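Local coordinates for protein putative glutaryl-CoA dehydrogenase (Thermus thermophilus, PDB 2EBA) that is a flavoprotein of the acyl-CoA dehydrogenase family that binds flavin-adenine dinucleotide and assembles from four copies of its chain, at residues Leu256-Tyr260 with Met290-His294; Glu83-Ser87 with Arg353-Leu358; Ala249-Met253 with Trp293-Leu298. All coordinates share one frame; numbering follows the deposited sequence.

Interaction 1: Leu256-Tyr260 with Met290-His294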
loop_
_atom_site.group_PDB
_atom_site.type_symbol
_atom_site.label_atom_id
_atom_site.label_comp_id
_atom_site.label_asym_id
_atom_site.label_seq_id
_atom_site.Cartn_x
_atom_site.Cartn_y
_atom_site.Cartn_z
ATOM N N LEU A 256 -18.883 -2.410 6.950
ATOM C CA LEU A 256 -18.311 -1.655 5.841
ATOM C C LEU A 256 -19.403 -0.774 5.248
ATOM O O LEU A 256 -19.165 0.375 4.925
ATOM C CB LEU A 256 -17.754 -2.599 4.771
ATOM C CG LEU A 256 -16.669 -2.023 3.839
ATOM C CD1 LEU A 256 -16.091 -3.105 2.943
ATOM C CD2 LEU A 256 -17.256 -0.925 2.995
ATOM N N GLU A 257 -20.605 -1.313 5.098
ATOM C CA GLU A 257 -21.715 -0.510 4.587
ATOM C C GLU A 257 -21.994 0.646 5.569
ATOM O O GLU A 257 -22.288 1.771 5.168
ATOM C CB GLU A 257 -22.977 -1.373 4.429
ATOM C CG GLU A 257 -24.271 -0.560 4.359
ATOM C CD GLU A 257 -25.511 -1.404 4.168
ATOM O OE1 GLU A 257 -26.603 -0.923 4.522
ATOM O OE2 GLU A 257 -25.411 -2.537 3.651
ATOM N N ALA A 258 -21.883 0.361 6.861
ATOM C CA ALA A 258 -22.132 1.374 7.867
ATOM C C ALA A 258 -21.171 2.562 7.775
ATOM O O ALA A 258 -21.612 3.707 7.749
ATOM C CB ALA A 258 -22.067 0.758 9.256
ATOM N N VAL A 259 -19.867 2.302 7.724
ATOM C CA VAL A 259 -18.897 3.399 7.657
ATOM C C VAL A 259 -18.883 4.086 6.298
ATOM O O VAL A 259 -18.620 5.284 6.192
ATOM C CB VAL A 259 -17.451 2.924 7.984
ATOM C CG1 VAL A 259 -17.414 2.298 9.362
ATOM C CG2 VAL A 259 -16.963 1.941 6.926
ATOM N N TYR A 260 -19.163 3.318 5.252
ATOM C CA TYR A 260 -19.182 3.859 3.899
ATOM C C TYR A 260 -20.351 4.817 3.765
ATOM O O TYR A 260 -20.195 5.965 3.356
ATOM C CB TYR A 260 -19.325 2.716 2.898
ATOM C CG TYR A 260 -19.747 3.139 1.509
ATOM C CD1 TYR A 260 -18.819 3.620 0.575
ATOM C CD2 TYR A 260 -21.081 3.029 1.114
ATOM C CE1 TYR A 260 -19.219 3.979 -0.726
ATOM C CE2 TYR A 260 -21.489 3.382 -0.175
ATOM C CZ TYR A 260 -20.562 3.850 -1.087
ATOM O OH TYR A 260 -21.015 4.169 -2.351
ATOM N N MET A 290 -13.832 1.970 -1.076
ATOM C CA MET A 290 -14.789 1.400 -0.138
ATOM C C MET A 290 -15.863 0.599 -0.865
ATOM O O MET A 290 -16.211 -0.506 -0.450
ATOM C CB MET A 290 -15.436 2.503 0.703
ATOM C CG MET A 290 -14.481 3.191 1.664
ATOM S SD MET A 290 -15.302 4.413 2.704
ATOM C CE MET A 290 -16.159 3.350 3.864
ATOM N N LEU A 291 -16.385 1.159 -1.952
ATOM C CA LEU A 291 -17.418 0.487 -2.712
ATOM C C LEU A 291 -16.877 -0.762 -3.399
ATOM O O LEU A 291 -17.527 -1.803 -3.408
ATOM C CB LEU A 291 -18.010 1.449 -3.744
ATOM C CG LEU A 291 -19.204 0.925 -4.535
ATOM C CD1 LEU A 291 -20.405 0.764 -3.627
ATOM C CD2 LEU A 291 -19.523 1.882 -5.653
ATOM N N ALA A 292 -15.683 -0.657 -3.970
ATOM C CA ALA A 292 -15.071 -1.785 -4.659
ATOM C C ALA A 292 -14.893 -2.939 -3.694
ATOM O O ALA A 292 -15.274 -4.069 -3.979
ATOM C CB ALA A 292 -13.719 -1.380 -5.252
ATOM N N TRP A 293 -14.321 -2.651 -2.534
ATOM C CA TRP A 293 -14.096 -3.694 -1.548
ATOM C C TRP A 293 -15.389 -4.369 -1.108
ATOM O O TRP A 293 -15.455 -5.581 -0.985
ATOM C CB TRP A 293 -13.385 -3.111 -0.340
ATOM C CG TRP A 293 -11.966 -2.770 -0.601
ATOM C CD1 TRP A 293 -11.160 -3.308 -1.550
ATOM C CD2 TRP A 293 -11.156 -1.865 0.152
ATOM N NE1 TRP A 293 -9.890 -2.798 -1.438
ATOM C CE2 TRP A 293 -9.860 -1.907 -0.399
ATOM C CE3 TRP A 293 -11.400 -1.024 1.244
ATOM C CZ2 TRP A 293 -8.804 -1.135 0.105
ATOM C CZ3 TRP A 293 -10.354 -0.257 1.748
ATOM C CH2 TRP A 293 -9.071 -0.317 1.176
ATOM N N HIS A 294 -16.414 -3.569 -0.867
ATOM C CA HIS A 294 -17.690 -4.098 -0.442
ATOM C C HIS A 294 -18.282 -5.055 -1.459
ATOM O O HIS A 294 -18.809 -6.093 -1.097
ATOM C CB HIS A 294 -18.663 -2.959 -0.162
ATOM C CG HIS A 294 -19.975 -3.415 0.388
ATOM N ND1 HIS A 294 -21.032 -3.788 -0.416
ATOM C CD2 HIS A 294 -20.400 -3.569 1.666
ATOM C CE1 HIS A 294 -22.049 -4.149 0.345
ATOM N NE2 HIS A 294 -21.694 -4.028 1.609
#
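In the C-terminal helical bundle of the acyl-CoA dehydrogenase fold, Leu256 and Tyr260 of helix 235-269 face Met290 and His294 of helix 281-309. The two segments run nearly antiparallel, at 166°, with their axes 10.4 Å apart. Leu256 puts both methyls on the opposing backbone: CD2 reaches Met290 O at 3.6 Å, while CD1 rests beside His294 N at 3.9 Å. With CG anti to the backbone N (chi1 164°), the Tyr260 ring reaches across to the Met290-Leu291 turn. Ring atom CD1 meets Met290 CB at 3.6 Å, and farther out OH lies 3.7 Å from Leu291 CD1. Met290 bends at chi3 toward Val259 and Tyr260, but its methyl is modelled too close to Tyr260 for its placement to be relied on. Glu257 CB lies 4.1 Å from His294 NE2, and the polar ends of both residues bond to Tyr80 OH. Arg23 and Arg84 also form salt bridges to Glu257. The interface is therefore apolar through its middle and polar along one side, where Tyr80 joins Glu257 to His294 and the two arginines balance the buried carboxylate.

Interaction 2: Glu83-Ser87 with Arg353-Leu358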
loop_
_atom_site.group_PDB
_atom_site.type_symbol
_atom_site.label_atom_id
_atom_site.label_comp_id
_atom_site.label_asym_id
_atom_site.label_seq_id
_atom_site.Cartn_x
_atom_site.Cartn_y
_atom_site.Cartn_z
ATOM N N GLU A 83 -23.464 -6.940 12.589
ATOM C CA GLU A 83 -22.189 -6.225 12.559
ATOM C C GLU A 83 -22.345 -4.799 12.088
ATOM O O GLU A 83 -21.649 -3.896 12.545
ATOM C CB GLU A 83 -21.209 -6.943 11.639
ATOM C CG GLU A 83 -19.768 -6.516 11.825
ATOM C CD GLU A 83 -18.880 -7.674 12.225
ATOM O OE1 GLU A 83 -19.144 -8.801 11.744
ATOM O OE2 GLU A 83 -17.924 -7.458 13.002
ATOM N N ARG A 84 -23.270 -4.574 11.167
ATOM C CA ARG A 84 -23.518 -3.248 10.641
ATOM C C ARG A 84 -23.884 -2.301 11.804
ATOM O O ARG A 84 -23.697 -1.079 11.730
ATOM C CB ARG A 84 -24.648 -3.324 9.660
ATOM C CG ARG A 84 -25.085 -2.029 9.051
ATOM C CD ARG A 84 -26.191 -2.413 8.091
ATOM N NE ARG A 84 -27.064 -1.315 7.698
ATOM C CZ ARG A 84 -27.955 -0.721 8.500
ATOM N NH1 ARG A 84 -28.105 -1.105 9.773
ATOM N NH2 ARG A 84 -28.726 0.255 8.024
ATOM N N VAL A 85 -24.431 -2.876 12.867
ATOM C CA VAL A 85 -24.773 -2.061 14.022
ATOM C C VAL A 85 -23.506 -2.008 14.880
ATOM O O VAL A 85 -22.977 -0.931 15.143
ATOM C CB VAL A 85 -25.912 -2.679 14.836
ATOM C CG1 VAL A 85 -26.173 -1.828 16.049
ATOM C CG2 VAL A 85 -27.168 -2.785 13.985
ATOM N N ASP A 86 -23.035 -3.182 15.304
ATOM C CA ASP A 86 -21.830 -3.297 16.117
ATOM C C ASP A 86 -21.305 -4.734 16.115
ATOM O O ASP A 86 -22.083 -5.678 16.244
ATOM C CB ASP A 86 -22.115 -2.875 17.551
ATOM C CG ASP A 86 -20.850 -2.775 18.387
ATOM O OD1 ASP A 86 -20.166 -1.729 18.319
ATOM O OD2 ASP A 86 -20.530 -3.756 19.093
ATOM N N SER A 87 -19.985 -4.888 15.975
ATOM C CA SER A 87 -19.341 -6.204 15.950
ATOM C C SER A 87 -19.598 -7.000 17.240
ATOM O O SER A 87 -19.578 -8.230 17.235
ATOM C CB SER A 87 -17.820 -6.062 15.744
ATOM O OG SER A 87 -17.486 -5.342 14.567
ATOM N N ARG A 353 -15.953 3.753 16.208
ATOM C CA ARG A 353 -16.387 2.626 17.034
ATOM C C ARG A 353 -16.182 1.348 16.210
ATOM O O ARG A 353 -15.681 0.348 16.720
ATOM C CB ARG A 353 -17.858 2.781 17.437
ATOM C CG ARG A 353 -18.436 1.585 18.179
ATOM C CD ARG A 353 -19.834 1.895 18.693
ATOM N NE ARG A 353 -20.722 2.368 17.632
ATOM C CZ ARG A 353 -21.233 1.593 16.679
ATOM N NH1 ARG A 353 -20.946 0.302 16.652
ATOM N NH2 ARG A 353 -22.023 2.106 15.751
ATOM N N HIS A 354 -16.564 1.389 14.934
ATOM C CA HIS A 354 -16.353 0.253 14.042
ATOM C C HIS A 354 -14.835 0.068 13.812
ATOM O O HIS A 354 -14.327 -1.060 13.786
ATOM C CB HIS A 354 -17.055 0.488 12.693
ATOM C CG HIS A 354 -18.542 0.288 12.731
ATOM N ND1 HIS A 354 -19.122 -0.946 12.928
ATOM C CD2 HIS A 354 -19.563 1.155 12.549
ATOM C CE1 HIS A 354 -20.436 -0.829 12.865
ATOM N NE2 HIS A 354 -20.731 0.436 12.632
ATOM N N MET A 355 -14.121 1.176 13.648
ATOM C CA MET A 355 -12.674 1.127 13.473
ATOM C C MET A 355 -12.012 0.314 14.582
ATOM O O MET A 355 -11.244 -0.611 14.318
ATOM C CB MET A 355 -12.090 2.542 13.437
ATOM C CG MET A 355 -10.683 2.617 12.865
ATOM S SD MET A 355 -9.832 4.142 13.312
ATOM C CE MET A 355 -10.259 5.189 11.922
ATOM N N LEU A 356 -12.320 0.669 15.825
ATOM C CA LEU A 356 -11.787 -0.030 17.000
ATOM C C LEU A 356 -12.253 -1.480 17.087
ATOM O O LEU A 356 -11.447 -2.386 17.285
ATOM C CB LEU A 356 -12.141 0.735 18.291
ATOM C CG LEU A 356 -11.290 2.005 18.553
ATOM C CD1 LEU A 356 -11.823 2.801 19.729
ATOM C CD2 LEU A 356 -9.842 1.606 18.814
ATOM N N ASN A 357 -13.552 -1.701 16.941
ATOM C CA ASN A 357 -14.102 -3.051 16.974
ATOM C C ASN A 357 -13.400 -3.948 15.953
ATOM O O ASN A 357 -12.976 -5.064 16.276
ATOM C CB ASN A 357 -15.597 -3.013 16.658
ATOM C CG ASN A 357 -16.429 -2.573 17.838
ATOM O OD1 ASN A 357 -17.608 -2.229 17.698
ATOM N ND2 ASN A 357 -15.829 -2.599 19.008
ATOM N N LEU A 358 -13.272 -3.450 14.720
ATOM C CA LEU A 358 -12.646 -4.225 13.648
ATOM C C LEU A 358 -11.195 -4.596 13.896
ATOM O O LEU A 358 -10.657 -5.506 13.262
ATOM C CB LEU A 358 -12.788 -3.496 12.315
ATOM C CG LEU A 358 -14.199 -3.604 11.728
ATOM C CD1 LEU A 358 -14.314 -2.734 10.493
ATOM C CD2 LEU A 358 -14.506 -5.065 11.395
HETATM O O HOH W 1 -18.356 -2.751 14.789
#
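His354, Asp86 and Ser87 carry this junction between helix 351-361 and the chain where helix 72-85 gives way to helix 87-107. The imidazole of His354 sets its CE1 near the carbonyls of Glu83 and Val85. Glu83 O lies at the ring edge, 3.3 Å from CE1, and Val85 O approaches the same carbon obliquely at 3.4 Å. At the ring's ND1, a water hydrogen-bonds to His354 at 2.7 Å and accepts a bond from Ser87 N. The ring is thus tied to the first segment through solvent as well as by direct contact.

Asp86 divides its carboxylate between two jobs. OD2 caps helix 87-107 by accepting from Gly88 N, whereas OD1 offers its anti lone pair to Arg353 NH1 in a 2.7 Å salt bridge, the carboxylate and guanidinium planes turned 38° apart. A bend at chi3 (54°) brings Arg353 NH1 over the rim of one face of the His354 ring. There Arg353 NH1 also donates to Val85 O, in the carbonyl plane at 2.8 Å. Arg353 NH2 adds a weak bond to the same oxygen.

Ser87 turns its hydroxyl back along its own segment, OG donating to Glu83 OE2 at 2.7 Å. The same OG packs 3.7 Å from Asn357 CB. Trp38 of helix 31-39 touches both Asp86 and Arg353. Held by both a carboxylate and a carbonyl, the guanidinium has little freedom to rotate, and this buried arginine charge is matched by Asp86.

Interaction 3: Ala249-Met253 with Trp293-Leu298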
loop_
_atom_site.group_PDB
_atom_site.type_symbol
_atom_site.label_atom_id
_atom_site.label_comp_id
_atom_site.label_asym_id
_atom_site.label_seq_id
_atom_site.Cartn_x
_atom_site.Cartn_y
_atom_site.Cartn_z
ATOM N N ALA A 249 -17.107 -13.216 7.790
ATOM C CA ALA A 249 -16.808 -12.702 6.460
ATOM C C ALA A 249 -18.018 -11.901 5.991
ATOM O O ALA A 249 -17.896 -10.934 5.230
ATOM C CB ALA A 249 -16.520 -13.831 5.509
ATOM N N TRP A 250 -19.189 -12.299 6.464
ATOM C CA TRP A 250 -20.407 -11.606 6.108
ATOM C C TRP A 250 -20.572 -10.330 6.902
ATOM O O TRP A 250 -20.760 -9.270 6.322
ATOM C CB TRP A 250 -21.618 -12.481 6.340
ATOM C CG TRP A 250 -21.887 -13.413 5.231
ATOM C CD1 TRP A 250 -21.413 -14.675 5.092
ATOM C CD2 TRP A 250 -22.760 -13.183 4.126
ATOM N NE1 TRP A 250 -21.947 -15.260 3.973
ATOM C CE2 TRP A 250 -22.780 -14.365 3.361
ATOM C CE3 TRP A 250 -23.531 -12.090 3.709
ATOM C CZ2 TRP A 250 -23.551 -14.495 2.201
ATOM C CZ3 TRP A 250 -24.292 -12.211 2.565
ATOM C CH2 TRP A 250 -24.300 -13.411 1.818
ATOM N N GLY A 251 -20.521 -10.432 8.224
ATOM C CA GLY A 251 -20.670 -9.261 9.074
ATOM C C GLY A 251 -19.710 -8.129 8.726
ATOM O O GLY A 251 -20.081 -6.954 8.798
ATOM N N ALA A 252 -18.478 -8.481 8.352
ATOM C CA ALA A 252 -17.452 -7.502 7.983
ATOM C C ALA A 252 -17.982 -6.568 6.914
ATOM O O ALA A 252 -17.719 -5.362 6.927
ATOM C CB ALA A 252 -16.201 -8.217 7.470
ATOM N N MET A 253 -18.741 -7.135 5.982
ATOM C CA MET A 253 -19.313 -6.366 4.885
ATOM C C MET A 253 -20.406 -5.425 5.378
ATOM O O MET A 253 -20.666 -4.390 4.764
ATOM C CB MET A 253 -19.870 -7.301 3.808
ATOM C CG MET A 253 -18.809 -7.922 2.916
ATOM S SD MET A 253 -17.322 -6.908 2.793
ATOM C CE MET A 253 -17.902 -5.583 1.737
ATOM N N TRP A 293 -14.321 -2.651 -2.534
ATOM C CA TRP A 293 -14.096 -3.694 -1.548
ATOM C C TRP A 293 -15.389 -4.369 -1.108
ATOM O O TRP A 293 -15.455 -5.581 -0.985
ATOM C CB TRP A 293 -13.385 -3.111 -0.340
ATOM C CG TRP A 293 -11.966 -2.770 -0.601
ATOM C CD1 TRP A 293 -11.160 -3.308 -1.550
ATOM C CD2 TRP A 293 -11.156 -1.865 0.152
ATOM N NE1 TRP A 293 -9.890 -2.798 -1.438
ATOM C CE2 TRP A 293 -9.860 -1.907 -0.399
ATOM C CE3 TRP A 293 -11.400 -1.024 1.244
ATOM C CZ2 TRP A 293 -8.804 -1.135 0.105
ATOM C CZ3 TRP A 293 -10.354 -0.257 1.748
ATOM C CH2 TRP A 293 -9.071 -0.317 1.176
ATOM N N HIS A 294 -16.414 -3.569 -0.867
ATOM C CA HIS A 294 -17.690 -4.098 -0.442
ATOM C C HIS A 294 -18.282 -5.055 -1.459
ATOM O O HIS A 294 -18.809 -6.093 -1.097
ATOM C CB HIS A 294 -18.663 -2.959 -0.162
ATOM C CG HIS A 294 -19.975 -3.415 0.388
ATOM N ND1 HIS A 294 -21.032 -3.788 -0.416
ATOM C CD2 HIS A 294 -20.400 -3.569 1.666
ATOM C CE1 HIS A 294 -22.049 -4.149 0.345
ATOM N NE2 HIS A 294 -21.694 -4.028 1.609
ATOM N N THR A 295 -18.187 -4.703 -2.737
ATOM C CA THR A 295 -18.711 -5.539 -3.811
ATOM C C THR A 295 -17.942 -6.854 -3.875
ATOM O O THR A 295 -18.533 -7.917 -4.035
ATOM C CB THR A 295 -18.596 -4.799 -5.161
ATOM O OG1 THR A 295 -19.323 -3.564 -5.080
ATOM C CG2 THR A 295 -19.145 -5.641 -6.291
ATOM N N GLU A 296 -16.621 -6.772 -3.751
ATOM C CA GLU A 296 -15.762 -7.944 -3.777
ATOM C C GLU A 296 -16.091 -8.836 -2.587
ATOM O O GLU A 296 -16.187 -10.048 -2.710
ATOM C CB GLU A 296 -14.297 -7.511 -3.713
ATOM C CG GLU A 296 -13.804 -6.872 -4.995
ATOM C CD GLU A 296 -12.417 -6.279 -4.869
ATOM O OE1 GLU A 296 -11.817 -5.967 -5.918
ATOM O OE2 GLU A 296 -11.934 -6.111 -3.731
ATOM N N GLY A 297 -16.284 -8.215 -1.435
ATOM C CA GLY A 297 -16.591 -8.967 -0.236
ATOM C C GLY A 297 -17.902 -9.715 -0.273
ATOM O O GLY A 297 -17.953 -10.859 0.131
ATOM N N LEU A 298 -18.966 -9.071 -0.738
ATOM C CA LEU A 298 -20.265 -9.739 -0.820
ATOM C C LEU A 298 -20.219 -10.961 -1.718
ATOM O O LEU A 298 -20.817 -11.995 -1.404
ATOM C CB LEU A 298 -21.340 -8.794 -1.346
ATOM C CG LEU A 298 -22.044 -7.892 -0.347
ATOM C CD1 LEU A 298 -23.266 -7.315 -1.026
ATOM C CD2 LEU A 298 -22.474 -8.683 0.885
#
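Met253 and Gly297 meet farther along the same antiparallel interface of helices 235-269 and 281-309, whose segments here approach to 9.6 Å between axes with an angle of 154° between their directions. Most of the contact is van der Waals packing, and Met253 supplies most of it. Its CB and CG run up to the turn at Leu298, with CG 3.8 Å from Leu298 N. As modelled, SD lies over bare backbone, 3.7 Å from Gly297 CA, where the glycine puts no side chain between the helices. The methyl end curls on toward His294, but CE is modelled impossibly close to His294 CA, so the outer part of this side chain, with its unusual chi2 of -27°, is doubtful. Leu298 fills in from the side: its CD2 stands 4.2 Å from Met253 CB and 4.3 Å from Trp250 CZ3, so one methyl bridges the sulfur-bearing chain and the indole.

A looser sulfur-aromatic approach, subject to the same doubt, puts Met253 SD 5.3 Å from the centroid of the His294 ring and oblique to it.

The polar component is slight. Met253 O lies in the plane of the His294 ring at its edge, 3.3 Å from NE2, a distance that leaves the nature of the pairing open; the same NE2 is hydrogen-bonded to Tyr80 OH.

Helix 72-85 lies against one flank, with Tyr80 on Met253 and Leu298 and Leu77 on Trp250, while Phe246, one turn earlier on helix 235-269, meets the Trp250 indole edge to face. Helix 315-340 touches Ala249 and Trp293. Thr295 and Glu296 pack against the second subunit, and Glu296 forms salt bridges with Lys328 of its own chain and Lys328 of the second subunit.

In the fold
Interactions 1 and 3 are two stations along one antiparallel helix pair, 235-269 with 281-309, their centres about 8 Å apart; both contain Trp293 and His294, and both touch the second subunit. Interaction 2 lies about 13 Å from interaction 1 and about 14 Å from interaction 3, centre to centre, and joins segments 266 residues apart in sequence. Along the chain 83-87 comes first, then 249-253, 256-260, the overlapping 290-294 and 293-298, and finally 353-358. Ala258 and Val259 of interaction 1 pack on His354 of interaction 2, while Glu83 packs against Gly251 of interaction 3. Interactions 1 and 3 pair two helices within the C-terminal region; interaction 2 joins that region to the N-terminal one.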